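Local coordinates for protein techylectin-5A (Tachypleus tridentatus, PDB 1JC9) that serves innate immunity as a secreted lectin that agglutinates bacteria and erythrocytes by recognising acetyl groups on their surfaces, at residues A[155-160]-A[182-187]; A[169-174]-A[213-218]; A[235-240]-A[246-251]. All blocks are in the same frame, centred on the assembly; numbering follows the deposited sequence.

Contact 1 of 3, residues A[155-160]-A[182-187]; sequences AIYQDF and NSFGRH. With NAG (2-acetamido-2-deoxy-beta-D-glucopyranose), chain B.
Y157 reaches from its strand into the loop 182-187 with its hydroxyl foremost, and the loop closes round that oxygen. With CG anti to the carbonyl carbon (chi1 -69°), the ring continues toward the loop. At its end Y157 OH donates to N182 OD1 at 2.5 Å, a short bond made in the ring plane, at the phenol edge, while the amide is turned 53° from the ring. The same hydroxyl accepts from the backbone F184 N at 3.2 Å, with an N-H...O angle of 151°, so one donated and one accepted bond hold the hydroxyl and would limit its rotation. N182 OD1 is gripped twice as well: G185 N donates to it at 3.0 Å, arriving from the face of the amide opposite to Y157 OH. F184 meets the tyrosine differently. Its CB sits 3.5 Å from Y157 CZ, and its ring directs an edge, led by CD2, at one face of Y157 in an edge-to-face pair with centroids 5.5 Å apart; F143 makes a further edge-to-face pair with F184. On the sugar side, R186 NH2 donates to NAG O1 at 3.0 Å. The N182 to G185 bond is an Asx motif within the loop; the oxygen it holds also receives Y157 OH, which joins strand 152-162 to a loop of the fibrinogen-related domain that carries the pocket residue R186.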
loop_
_atom_site.group_PDB
_atom_site.type_symbol
_atom_site.label_atom_id
_atom_site.label_comp_id
_atom_site.label_asym_id
_atom_site.label_seq_id
_atom_site.Cartn_x
_atom_site.Cartn_y
_atom_site.Cartn_z
ATOM N N ALA A 155 11.647 -2.634 1.335
ATOM C CA ALA A 155 11.995 -1.829 0.173
ATOM C C ALA A 155 11.529 -0.417 0.483
ATOM O O ALA A 155 10.451 -0.219 1.046
ATOM C CB ALA A 155 11.292 -2.352 -1.067
ATOM N N ILE A 156 12.355 0.555 0.131
ATOM C CA ILE A 156 12.045 1.953 0.364
ATOM C C ILE A 156 12.060 2.665 -0.981
ATOM O O ILE A 156 12.916 2.389 -1.817
ATOM C CB ILE A 156 13.120 2.634 1.255
ATOM C CG1 ILE A 156 13.286 1.877 2.576
ATOM C CG2 ILE A 156 12.743 4.094 1.506
ATOM C CD1 ILE A 156 12.131 2.022 3.519
ATOM N N TYR A 157 11.102 3.563 -1.189
ATOM C CA TYR A 157 11.046 4.352 -2.410
ATOM C C TYR A 157 10.838 5.798 -1.987
ATOM O O TYR A 157 9.893 6.108 -1.252
ATOM C CB TYR A 157 9.882 3.932 -3.315
ATOM C CG TYR A 157 10.047 2.571 -3.931
ATOM C CD1 TYR A 157 9.682 1.423 -3.236
ATOM C CD2 TYR A 157 10.613 2.426 -5.198
ATOM C CE1 TYR A 157 9.876 0.160 -3.783
ATOM C CE2 TYR A 157 10.816 1.166 -5.755
ATOM C CZ TYR A 157 10.446 0.039 -5.042
ATOM O OH TYR A 157 10.648 -1.211 -5.584
ATOM N N GLN A 158 11.724 6.680 -2.433
ATOM C CA GLN A 158 11.592 8.088 -2.093
ATOM C C GLN A 158 10.568 8.761 -2.992
ATOM O O GLN A 158 10.144 8.200 -4.005
ATOM C CB GLN A 158 12.926 8.814 -2.253
ATOM C CG GLN A 158 13.967 8.440 -1.228
ATOM C CD GLN A 158 15.117 9.429 -1.205
ATOM O OE1 GLN A 158 14.953 10.576 -0.780
ATOM N NE2 GLN A 158 16.285 8.996 -1.676
ATOM N N ASP A 159 10.170 9.966 -2.599
ATOM C CA ASP A 159 9.232 10.769 -3.367
ATOM C C ASP A 159 8.013 9.993 -3.838
ATOM O O ASP A 159 7.750 9.900 -5.037
ATOM C CB ASP A 159 9.953 11.382 -4.571
ATOM C CG ASP A 159 11.279 12.027 -4.192
ATOM O OD1 ASP A 159 11.350 12.654 -3.114
ATOM O OD2 ASP A 159 12.252 11.918 -4.973
ATOM N N PHE A 160 7.267 9.448 -2.885
ATOM C CA PHE A 160 6.064 8.682 -3.186
ATOM C C PHE A 160 4.819 9.558 -3.104
ATOM O O PHE A 160 4.605 10.256 -2.110
ATOM C CB PHE A 160 5.920 7.527 -2.189
ATOM C CG PHE A 160 4.559 6.879 -2.197
ATOM C CD1 PHE A 160 4.105 6.191 -3.316
ATOM C CD2 PHE A 160 3.721 6.980 -1.088
ATOM C CE1 PHE A 160 2.840 5.611 -3.336
ATOM C CE2 PHE A 160 2.451 6.404 -1.095
ATOM C CZ PHE A 160 2.007 5.716 -2.228
ATOM N N ASN A 182 13.737 -4.618 -6.292
ATOM C CA ASN A 182 12.917 -3.543 -6.833
ATOM C C ASN A 182 11.757 -4.035 -7.698
ATOM O O ASN A 182 11.848 -4.024 -8.923
ATOM C CB ASN A 182 13.806 -2.605 -7.649
ATOM C CG ASN A 182 13.082 -1.357 -8.100
ATOM O OD1 ASN A 182 11.911 -1.151 -7.781
ATOM N ND2 ASN A 182 13.780 -0.509 -8.844
ATOM N N SER A 183 10.660 -4.448 -7.069
ATOM C CA SER A 183 9.511 -4.935 -7.829
ATOM C C SER A 183 8.340 -3.950 -7.907
ATOM O O SER A 183 7.285 -4.289 -8.441
ATOM C CB SER A 183 9.023 -6.269 -7.261
ATOM O OG SER A 183 10.007 -7.282 -7.420
ATOM N N PHE A 184 8.517 -2.743 -7.379
ATOM C CA PHE A 184 7.459 -1.729 -7.431
ATOM C C PHE A 184 7.845 -0.681 -8.476
ATOM O O PHE A 184 6.994 0.023 -9.029
ATOM C CB PHE A 184 7.298 -1.059 -6.058
ATOM C CG PHE A 184 6.060 -0.203 -5.923
ATOM C CD1 PHE A 184 4.800 -0.717 -6.215
ATOM C CD2 PHE A 184 6.151 1.099 -5.439
ATOM C CE1 PHE A 184 3.648 0.049 -6.020
ATOM C CE2 PHE A 184 5.003 1.875 -5.237
ATOM C CZ PHE A 184 3.751 1.346 -5.527
ATOM N N GLY A 185 9.143 -0.603 -8.752
ATOM C CA GLY A 185 9.654 0.366 -9.706
ATOM C C GLY A 185 8.972 0.409 -11.060
ATOM O O GLY A 185 8.714 1.491 -11.586
ATOM N N ARG A 186 8.670 -0.752 -11.630
ATOM C CA ARG A 186 8.045 -0.785 -12.948
ATOM C C ARG A 186 6.654 -0.161 -12.977
ATOM O O ARG A 186 6.139 0.178 -14.042
ATOM C CB ARG A 186 7.968 -2.224 -13.469
ATOM C CG ARG A 186 7.779 -2.308 -14.981
ATOM C CD ARG A 186 7.901 -3.738 -15.503
ATOM N NE ARG A 186 6.701 -4.539 -15.270
ATOM C CZ ARG A 186 6.583 -5.819 -15.615
ATOM N NH1 ARG A 186 7.593 -6.447 -16.205
ATOM N NH2 ARG A 186 5.452 -6.472 -15.384
ATOM N N HIS A 187 6.053 0.006 -11.809
ATOM C CA HIS A 187 4.711 0.570 -11.723
ATOM C C HIS A 187 4.670 2.093 -11.753
ATOM O O HIS A 187 3.610 2.691 -11.927
ATOM C CB HIS A 187 4.029 0.023 -10.467
ATOM C CG HIS A 187 3.796 -1.454 -10.527
ATOM N ND1 HIS A 187 2.700 -2.007 -11.157
ATOM C CD2 HIS A 187 4.564 -2.494 -10.126
ATOM C CE1 HIS A 187 2.806 -3.324 -11.143
ATOM N NE2 HIS A 187 3.929 -3.646 -10.525
HETATM C C1 NAG B . 5.735 -10.303 -16.752
HETATM C C2 NAG B . 4.168 -10.579 -16.926
HETATM C C3 NAG B . 3.970 -11.514 -18.180
HETATM C C4 NAG B . 4.476 -10.730 -19.369
HETATM C C5 NAG B . 5.999 -10.414 -19.143
HETATM C C6 NAG B . 6.585 -9.591 -20.294
HETATM C C7 NAG B . 2.777 -10.528 -14.951
HETATM C C8 NAG B . 2.206 -11.134 -13.706
HETATM N N2 NAG B . 3.663 -11.256 -15.721
HETATM O O1 NAG B . 6.045 -9.440 -15.613
HETATM O O3 NAG B . 2.588 -11.792 -18.395
HETATM O O4 NAG B . 4.316 -11.532 -20.594
HETATM O O5 NAG B . 6.243 -9.634 -17.932
HETATM O O6 NAG B . 7.979 -9.404 -19.894
HETATM O O7 NAG B . 2.419 -9.361 -15.247
#

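Contact 2 of 3, residues A[169-174]-A[213-218]; sequences YCLHIG and GWWYDR. With NAG (2-acetamido-2-deoxy-beta-D-glucopyranose), chain B.
In the fibrinogen-type C-terminal domain, the long loop between helix 206-210 and strand 231-232 is pinned to the short strand 171-172 through W215, the central residue of an inverse gamma turn. No backbone-to-backbone hydrogen bond joins the two segments: the closest CA atoms, those of L171 and W215, are 7.0 Å apart, and the indole bridges the gap. L171 lies over one face of that indole, its CB 3.6 Å from the centroid of the five-membered ring and 17° off the ring normal, which meets the geometry of a CH-pi contact. The side chains cross at about a right angle; CB makes the close contacts and L171 CD2 comes to 4.2 Å from W215 CG. F192 adds an edge-to-face partner to the tryptophan, and I162 of strand 152-162 also packs on it. Further along the loop, R218 belongs to the sugar pocket, its backbone C being 3.7 Å from NAG O7. With CG anti to the carbonyl carbon (chi1 -63°), the indole of W215 extends toward 169-174, its NE1 edge facing the backbone. There W215 NE1 donates to Y169 O at 2.8 Å, with the acceptor just 4° out of the indole plane.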
loop_
_atom_site.group_PDB
_atom_site.type_symbol
_atom_site.label_atom_id
_atom_site.label_comp_id
_atom_site.label_asym_id
_atom_site.label_seq_id
_atom_site.Cartn_x
_atom_site.Cartn_y
_atom_site.Cartn_z
ATOM N N TYR A 169 -5.499 8.477 -9.996
ATOM C CA TYR A 169 -4.531 8.158 -8.947
ATOM C C TYR A 169 -3.183 7.678 -9.494
ATOM O O TYR A 169 -2.587 6.730 -8.977
ATOM C CB TYR A 169 -5.122 7.096 -8.015
ATOM C CG TYR A 169 -6.463 7.488 -7.423
ATOM C CD1 TYR A 169 -6.597 8.638 -6.640
ATOM C CD2 TYR A 169 -7.594 6.696 -7.629
ATOM C CE1 TYR A 169 -7.826 8.987 -6.073
ATOM C CE2 TYR A 169 -8.824 7.036 -7.069
ATOM C CZ TYR A 169 -8.933 8.179 -6.291
ATOM O OH TYR A 169 -10.145 8.502 -5.720
ATOM N N CYS A 170 -2.699 8.349 -10.533
ATOM C CA CYS A 170 -1.431 7.990 -11.153
ATOM C C CYS A 170 -0.297 7.970 -10.126
ATOM O O CYS A 170 -0.158 8.894 -9.324
ATOM C CB CYS A 170 -1.103 8.979 -12.270
ATOM S SG CYS A 170 0.246 8.434 -13.317
ATOM N N LEU A 171 0.519 6.920 -10.176
ATOM C CA LEU A 171 1.627 6.736 -9.238
ATOM C C LEU A 171 2.940 7.442 -9.584
ATOM O O LEU A 171 3.341 7.496 -10.743
ATOM C CB LEU A 171 1.908 5.241 -9.080
ATOM C CG LEU A 171 3.088 4.842 -8.186
ATOM C CD1 LEU A 171 2.744 5.085 -6.722
ATOM C CD2 LEU A 171 3.401 3.374 -8.408
ATOM N N HIS A 172 3.602 7.967 -8.555
ATOM C CA HIS A 172 4.893 8.642 -8.684
ATOM C C HIS A 172 5.827 8.110 -7.594
ATOM O O HIS A 172 5.496 8.169 -6.412
ATOM C CB HIS A 172 4.737 10.153 -8.491
ATOM C CG HIS A 172 4.006 10.839 -9.601
ATOM N ND1 HIS A 172 4.642 11.308 -10.730
ATOM C CD2 HIS A 172 2.691 11.112 -9.766
ATOM C CE1 HIS A 172 3.748 11.843 -11.543
ATOM N NE2 HIS A 172 2.557 11.737 -10.982
ATOM N N ILE A 173 6.978 7.574 -7.983
ATOM C CA ILE A 173 7.950 7.078 -7.013
ATOM C C ILE A 173 9.367 7.379 -7.474
ATOM O O ILE A 173 9.657 7.358 -8.673
ATOM C CB ILE A 173 7.838 5.551 -6.778
ATOM C CG1 ILE A 173 7.714 4.820 -8.113
ATOM C CG2 ILE A 173 6.671 5.243 -5.843
ATOM C CD1 ILE A 173 7.734 3.313 -7.972
ATOM N N GLY A 174 10.241 7.663 -6.510
ATOM C CA GLY A 174 11.629 7.961 -6.808
ATOM C C GLY A 174 12.541 6.759 -6.620
ATOM O O GLY A 174 12.127 5.610 -6.811
ATOM N N GLY A 213 -6.572 -4.223 -6.792
ATOM C CA GLY A 213 -6.685 -2.837 -7.195
ATOM C C GLY A 213 -5.231 -2.413 -7.103
ATOM O O GLY A 213 -4.656 -2.415 -6.013
ATOM N N TRP A 214 -4.624 -2.046 -8.226
ATOM C CA TRP A 214 -3.208 -1.706 -8.214
ATOM C C TRP A 214 -2.872 -0.839 -9.418
ATOM O O TRP A 214 -3.705 -0.650 -10.307
ATOM C CB TRP A 214 -2.418 -3.022 -8.275
ATOM C CG TRP A 214 -0.994 -2.978 -7.793
ATOM C CD1 TRP A 214 0.135 -3.158 -8.548
ATOM C CD2 TRP A 214 -0.550 -2.813 -6.442
ATOM N NE1 TRP A 214 1.252 -3.119 -7.747
ATOM C CE2 TRP A 214 0.861 -2.909 -6.450
ATOM C CE3 TRP A 214 -1.207 -2.595 -5.223
ATOM C CZ2 TRP A 214 1.627 -2.795 -5.286
ATOM C CZ3 TRP A 214 -0.444 -2.481 -4.063
ATOM C CH2 TRP A 214 0.958 -2.581 -4.105
ATOM N N TRP A 215 -1.650 -0.310 -9.442
ATOM C CA TRP A 215 -1.189 0.511 -10.559
ATOM C C TRP A 215 -0.602 -0.455 -11.590
ATOM O O TRP A 215 0.596 -0.434 -11.878
ATOM C CB TRP A 215 -0.118 1.499 -10.080
ATOM C CG TRP A 215 -0.621 2.495 -9.067
ATOM C CD1 TRP A 215 -1.226 3.696 -9.323
ATOM C CD2 TRP A 215 -0.609 2.349 -7.638
ATOM N NE1 TRP A 215 -1.590 4.304 -8.144
ATOM C CE2 TRP A 215 -1.224 3.500 -7.095
ATOM C CE3 TRP A 215 -0.139 1.358 -6.765
ATOM C CZ2 TRP A 215 -1.382 3.688 -5.716
ATOM C CZ3 TRP A 215 -0.296 1.542 -5.393
ATOM C CH2 TRP A 215 -0.914 2.701 -4.884
ATOM N N TYR A 216 -1.461 -1.306 -12.135
ATOM C CA TYR A 216 -1.056 -2.309 -13.111
ATOM C C TYR A 216 -0.449 -1.764 -14.396
ATOM O O TYR A 216 -0.878 -0.732 -14.919
ATOM C CB TYR A 216 -2.247 -3.203 -13.460
ATOM C CG TYR A 216 -2.676 -4.127 -12.343
ATOM C CD1 TYR A 216 -1.819 -5.125 -11.874
ATOM C CD2 TYR A 216 -3.948 -4.030 -11.777
ATOM C CE1 TYR A 216 -2.217 -6.007 -10.874
ATOM C CE2 TYR A 216 -4.357 -4.909 -10.772
ATOM C CZ TYR A 216 -3.481 -5.896 -10.332
ATOM O OH TYR A 216 -3.872 -6.781 -9.356
ATOM N N ASP A 217 0.551 -2.486 -14.894
ATOM C CA ASP A 217 1.255 -2.140 -16.125
ATOM C C ASP A 217 0.916 -3.181 -17.193
ATOM O O ASP A 217 -0.078 -3.041 -17.905
ATOM C CB ASP A 217 2.767 -2.130 -15.880
ATOM C CG ASP A 217 3.557 -1.733 -17.111
ATOM O OD1 ASP A 217 4.806 -1.816 -17.063
ATOM O OD2 ASP A 217 2.936 -1.334 -18.123
ATOM N N ARG A 218 1.736 -4.231 -17.278
ATOM C CA ARG A 218 1.547 -5.308 -18.253
ATOM C C ARG A 218 2.053 -6.670 -17.759
ATOM O O ARG A 218 2.797 -7.329 -18.483
ATOM C CB ARG A 218 2.310 -4.991 -19.538
ATOM C CG ARG A 218 1.772 -3.879 -20.403
ATOM C CD ARG A 218 2.866 -3.463 -21.386
ATOM N NE ARG A 218 2.345 -2.905 -22.633
ATOM C CZ ARG A 218 1.743 -3.621 -23.579
ATOM N NH1 ARG A 218 1.581 -4.932 -23.427
ATOM N NH2 ARG A 218 1.309 -3.030 -24.683
HETATM C C1 NAG B . 5.735 -10.303 -16.752
HETATM C C2 NAG B . 4.168 -10.579 -16.926
HETATM C C3 NAG B . 3.970 -11.514 -18.180
HETATM C C4 NAG B . 4.476 -10.730 -19.369
HETATM C C5 NAG B . 5.999 -10.414 -19.143
HETATM C C6 NAG B . 6.585 -9.591 -20.294
HETATM C C7 NAG B . 2.777 -10.528 -14.951
HETATM C C8 NAG B . 2.206 -11.134 -13.706
HETATM N N2 NAG B . 3.663 -11.256 -15.721
HETATM O O1 NAG B . 6.045 -9.440 -15.613
HETATM O O3 NAG B . 2.588 -11.792 -18.395
HETATM O O4 NAG B . 4.316 -11.532 -20.594
HETATM O O5 NAG B . 6.243 -9.634 -17.932
HETATM O O6 NAG B . 7.979 -9.404 -19.894
HETATM O O7 NAG B . 2.419 -9.361 -15.247
#

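Contact 3 of 3, residues A[235-240]-A[246-251]; sequences SYADGI and KGYHYS. With NAG (2-acetamido-2-deoxy-beta-D-glucopyranose), chain B.
A237 and Y248 form the close-packed part of this contact, while Y236 and H249 make up its more exposed side. A237 N donates to Y248 O at 2.9 Å, in the carbonyl plane, and A237 CB presses on Y248 CD1 at 3.4 Å. Deeper in, the chi1 of S251 (-176°) swings OG away from its own N and sets it before I240 N; the bond is 3.0 Å long and fairly straight (163°). S251 OG also bonds L229 N, so it links two loop amides. Towards solvent the side chains of H249 and Y236 fit more loosely, H249 NE2 coming no nearer than 4.0 Å to Y236 CD1, although H249 ND1 is hydrogen-bonded to H233 O. Y236 turns an edge to the face of Y248 in an offset edge-to-face pair, centroids 5.4 Å apart. Both phenols hold the sugar: Y236 OH accepts from NAG N2 at 2.9 Å, and Y248 OH accepts from NAG O1 at 2.7 Å while bonding to H220 O. The acetyl methyl C8 lies over a face of Y248, near A237 CB. Helix 243-246 connects the segments, ending at K246; Y210 of helix 206-210 touches Y236 and A237, and Y250 and S251 open strand 250-261.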
loop_
_atom_site.group_PDB
_atom_site.type_symbol
_atom_site.label_atom_id
_atom_site.label_comp_id
_atom_site.label_asym_id
_atom_site.label_seq_id
_atom_site.Cartn_x
_atom_site.Cartn_y
_atom_site.Cartn_z
ATOM N N SER A 235 -1.477 -21.446 -9.186
ATOM C CA SER A 235 -2.034 -20.401 -10.040
ATOM C C SER A 235 -0.923 -19.402 -10.328
ATOM O O SER A 235 0.033 -19.284 -9.555
ATOM C CB SER A 235 -3.218 -19.707 -9.357
ATOM O OG SER A 235 -2.859 -19.197 -8.086
ATOM N N TYR A 236 -1.049 -18.680 -11.435
ATOM C CA TYR A 236 -0.019 -17.731 -11.832
ATOM C C TYR A 236 -0.156 -16.286 -11.353
ATOM O O TYR A 236 -1.086 -15.576 -11.728
ATOM C CB TYR A 236 0.119 -17.736 -13.358
ATOM C CG TYR A 236 1.163 -16.780 -13.888
ATOM C CD1 TYR A 236 2.518 -16.990 -13.645
ATOM C CD2 TYR A 236 0.795 -15.656 -14.626
ATOM C CE1 TYR A 236 3.486 -16.102 -14.123
ATOM C CE2 TYR A 236 1.753 -14.761 -15.111
ATOM C CZ TYR A 236 3.094 -14.991 -14.853
ATOM O OH TYR A 236 4.043 -14.108 -15.326
ATOM N N ALA A 237 0.792 -15.875 -10.516
ATOM C CA ALA A 237 0.894 -14.513 -10.003
ATOM C C ALA A 237 -0.367 -13.799 -9.514
ATOM O O ALA A 237 -0.422 -12.569 -9.542
ATOM C CB ALA A 237 1.576 -13.653 -11.061
ATOM N N ASP A 238 -1.368 -14.535 -9.044
ATOM C CA ASP A 238 -2.586 -13.872 -8.590
ATOM C C ASP A 238 -2.710 -13.714 -7.079
ATOM O O ASP A 238 -3.767 -13.348 -6.575
ATOM C CB ASP A 238 -3.819 -14.574 -9.171
ATOM C CG ASP A 238 -3.851 -16.056 -8.874
ATOM O OD1 ASP A 238 -2.811 -16.618 -8.469
ATOM O OD2 ASP A 238 -4.926 -16.663 -9.061
ATOM N N GLY A 239 -1.620 -13.984 -6.364
ATOM C CA GLY A 239 -1.611 -13.829 -4.917
ATOM C C GLY A 239 -0.815 -12.580 -4.552
ATOM O O GLY A 239 -0.548 -11.756 -5.430
ATOM N N ILE A 240 -0.445 -12.439 -3.276
ATOM C CA ILE A 240 0.336 -11.289 -2.788
ATOM C C ILE A 240 1.792 -11.496 -3.212
ATOM O O ILE A 240 2.605 -11.986 -2.431
ATOM C CB ILE A 240 0.303 -11.196 -1.231
ATOM C CG1 ILE A 240 -1.135 -11.300 -0.713
ATOM C CG2 ILE A 240 0.949 -9.894 -0.763
ATOM C CD1 ILE A 240 -2.067 -10.308 -1.306
ATOM N N LYS A 246 10.267 -13.577 -3.993
ATOM C CA LYS A 246 9.706 -14.927 -4.040
ATOM C C LYS A 246 9.129 -15.405 -5.376
ATOM O O LYS A 246 8.526 -16.476 -5.436
ATOM C CB LYS A 246 8.631 -15.066 -2.962
ATOM C CG LYS A 246 9.132 -14.871 -1.539
ATOM C CD LYS A 246 10.031 -16.021 -1.117
ATOM C CE LYS A 246 10.338 -15.971 0.372
ATOM N NZ LYS A 246 11.158 -17.140 0.804
ATOM N N GLY A 247 9.302 -14.627 -6.441
ATOM C CA GLY A 247 8.774 -15.033 -7.735
ATOM C C GLY A 247 7.287 -14.767 -7.935
ATOM O O GLY A 247 6.710 -13.881 -7.297
ATOM N N TYR A 248 6.659 -15.535 -8.821
ATOM C CA TYR A 248 5.234 -15.370 -9.104
ATOM C C TYR A 248 4.330 -16.470 -8.546
ATOM O O TYR A 248 3.137 -16.501 -8.851
ATOM C CB TYR A 248 4.999 -15.273 -10.610
ATOM C CG TYR A 248 5.354 -13.938 -11.223
ATOM C CD1 TYR A 248 4.859 -12.749 -10.684
ATOM C CD2 TYR A 248 6.129 -13.865 -12.383
ATOM C CE1 TYR A 248 5.117 -11.527 -11.283
ATOM C CE2 TYR A 248 6.391 -12.647 -12.993
ATOM C CZ TYR A 248 5.878 -11.480 -12.437
ATOM O OH TYR A 248 6.099 -10.273 -13.051
ATOM N N HIS A 249 4.881 -17.367 -7.732
ATOM C CA HIS A 249 4.083 -18.455 -7.170
ATOM C C HIS A 249 4.156 -18.532 -5.650
ATOM O O HIS A 249 4.114 -19.621 -5.073
ATOM C CB HIS A 249 4.524 -19.790 -7.779
ATOM C CG HIS A 249 4.100 -19.973 -9.203
ATOM N ND1 HIS A 249 2.853 -20.448 -9.552
ATOM C CD2 HIS A 249 4.746 -19.721 -10.367
ATOM C CE1 HIS A 249 2.750 -20.481 -10.870
ATOM N NE2 HIS A 249 3.886 -20.045 -11.387
ATOM N N TYR A 250 4.257 -17.375 -5.003
ATOM C CA TYR A 250 4.338 -17.328 -3.550
ATOM C C TYR A 250 3.606 -16.092 -3.026
ATOM O O TYR A 250 4.037 -14.952 -3.244
ATOM C CB TYR A 250 5.808 -17.308 -3.110
ATOM C CG TYR A 250 6.016 -17.585 -1.636
ATOM C CD1 TYR A 250 5.740 -16.615 -0.676
ATOM C CD2 TYR A 250 6.469 -18.834 -1.202
ATOM C CE1 TYR A 250 5.907 -16.878 0.680
ATOM C CE2 TYR A 250 6.637 -19.110 0.154
ATOM C CZ TYR A 250 6.354 -18.128 1.089
ATOM O OH TYR A 250 6.503 -18.401 2.432
ATOM N N SER A 251 2.496 -16.334 -2.338
ATOM C CA SER A 251 1.675 -15.272 -1.774
ATOM C C SER A 251 2.136 -14.993 -0.345
ATOM O O SER A 251 1.884 -15.793 0.564
ATOM C CB SER A 251 0.203 -15.704 -1.782
ATOM O OG SER A 251 -0.653 -14.671 -1.328
HETATM C C1 NAG B . 5.735 -10.303 -16.752
HETATM C C2 NAG B . 4.168 -10.579 -16.926
HETATM C C3 NAG B . 3.970 -11.514 -18.180
HETATM C C4 NAG B . 4.476 -10.730 -19.369
HETATM C C5 NAG B . 5.999 -10.414 -19.143
HETATM C C6 NAG B . 6.585 -9.591 -20.294
HETATM C C7 NAG B . 2.777 -10.528 -14.951
HETATM C C8 NAG B . 2.206 -11.134 -13.706
HETATM N N2 NAG B . 3.663 -11.256 -15.721
HETATM O O1 NAG B . 6.045 -9.440 -15.613
HETATM O O3 NAG B . 2.588 -11.792 -18.395
HETATM O O4 NAG B . 4.316 -11.532 -20.594
HETATM O O5 NAG B . 6.243 -9.634 -17.932
HETATM O O6 NAG B . 7.979 -9.404 -19.894
HETATM O O7 NAG B . 2.419 -9.361 -15.247
#

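How the contacts relate
Contacts 1 and 2 adjoin: their centres are 10 Å apart, their segments alternate along the chain, and strands 152-162 and 171-172 are neighbours in the sheet. They are joined directly by H187 ND1 to W215 O at 2.7 Å and Q158 O to G174 N at 2.6 Å, both probable hydrogen bonds, and by F160 CE1 packing on L171 CD1. Contact 3 follows later in the chain, its centre about 19 Å from each of the others, with nearest atoms about 5 Å from contact 1 and 7 Å from contact 2. The sugar closes the gap: R186 of contact 1, R218 of contact 2 and Y236, A237 and Y248 of contact 3 belong to its pocket, to which C219 and H220 add backbone N-H bonds.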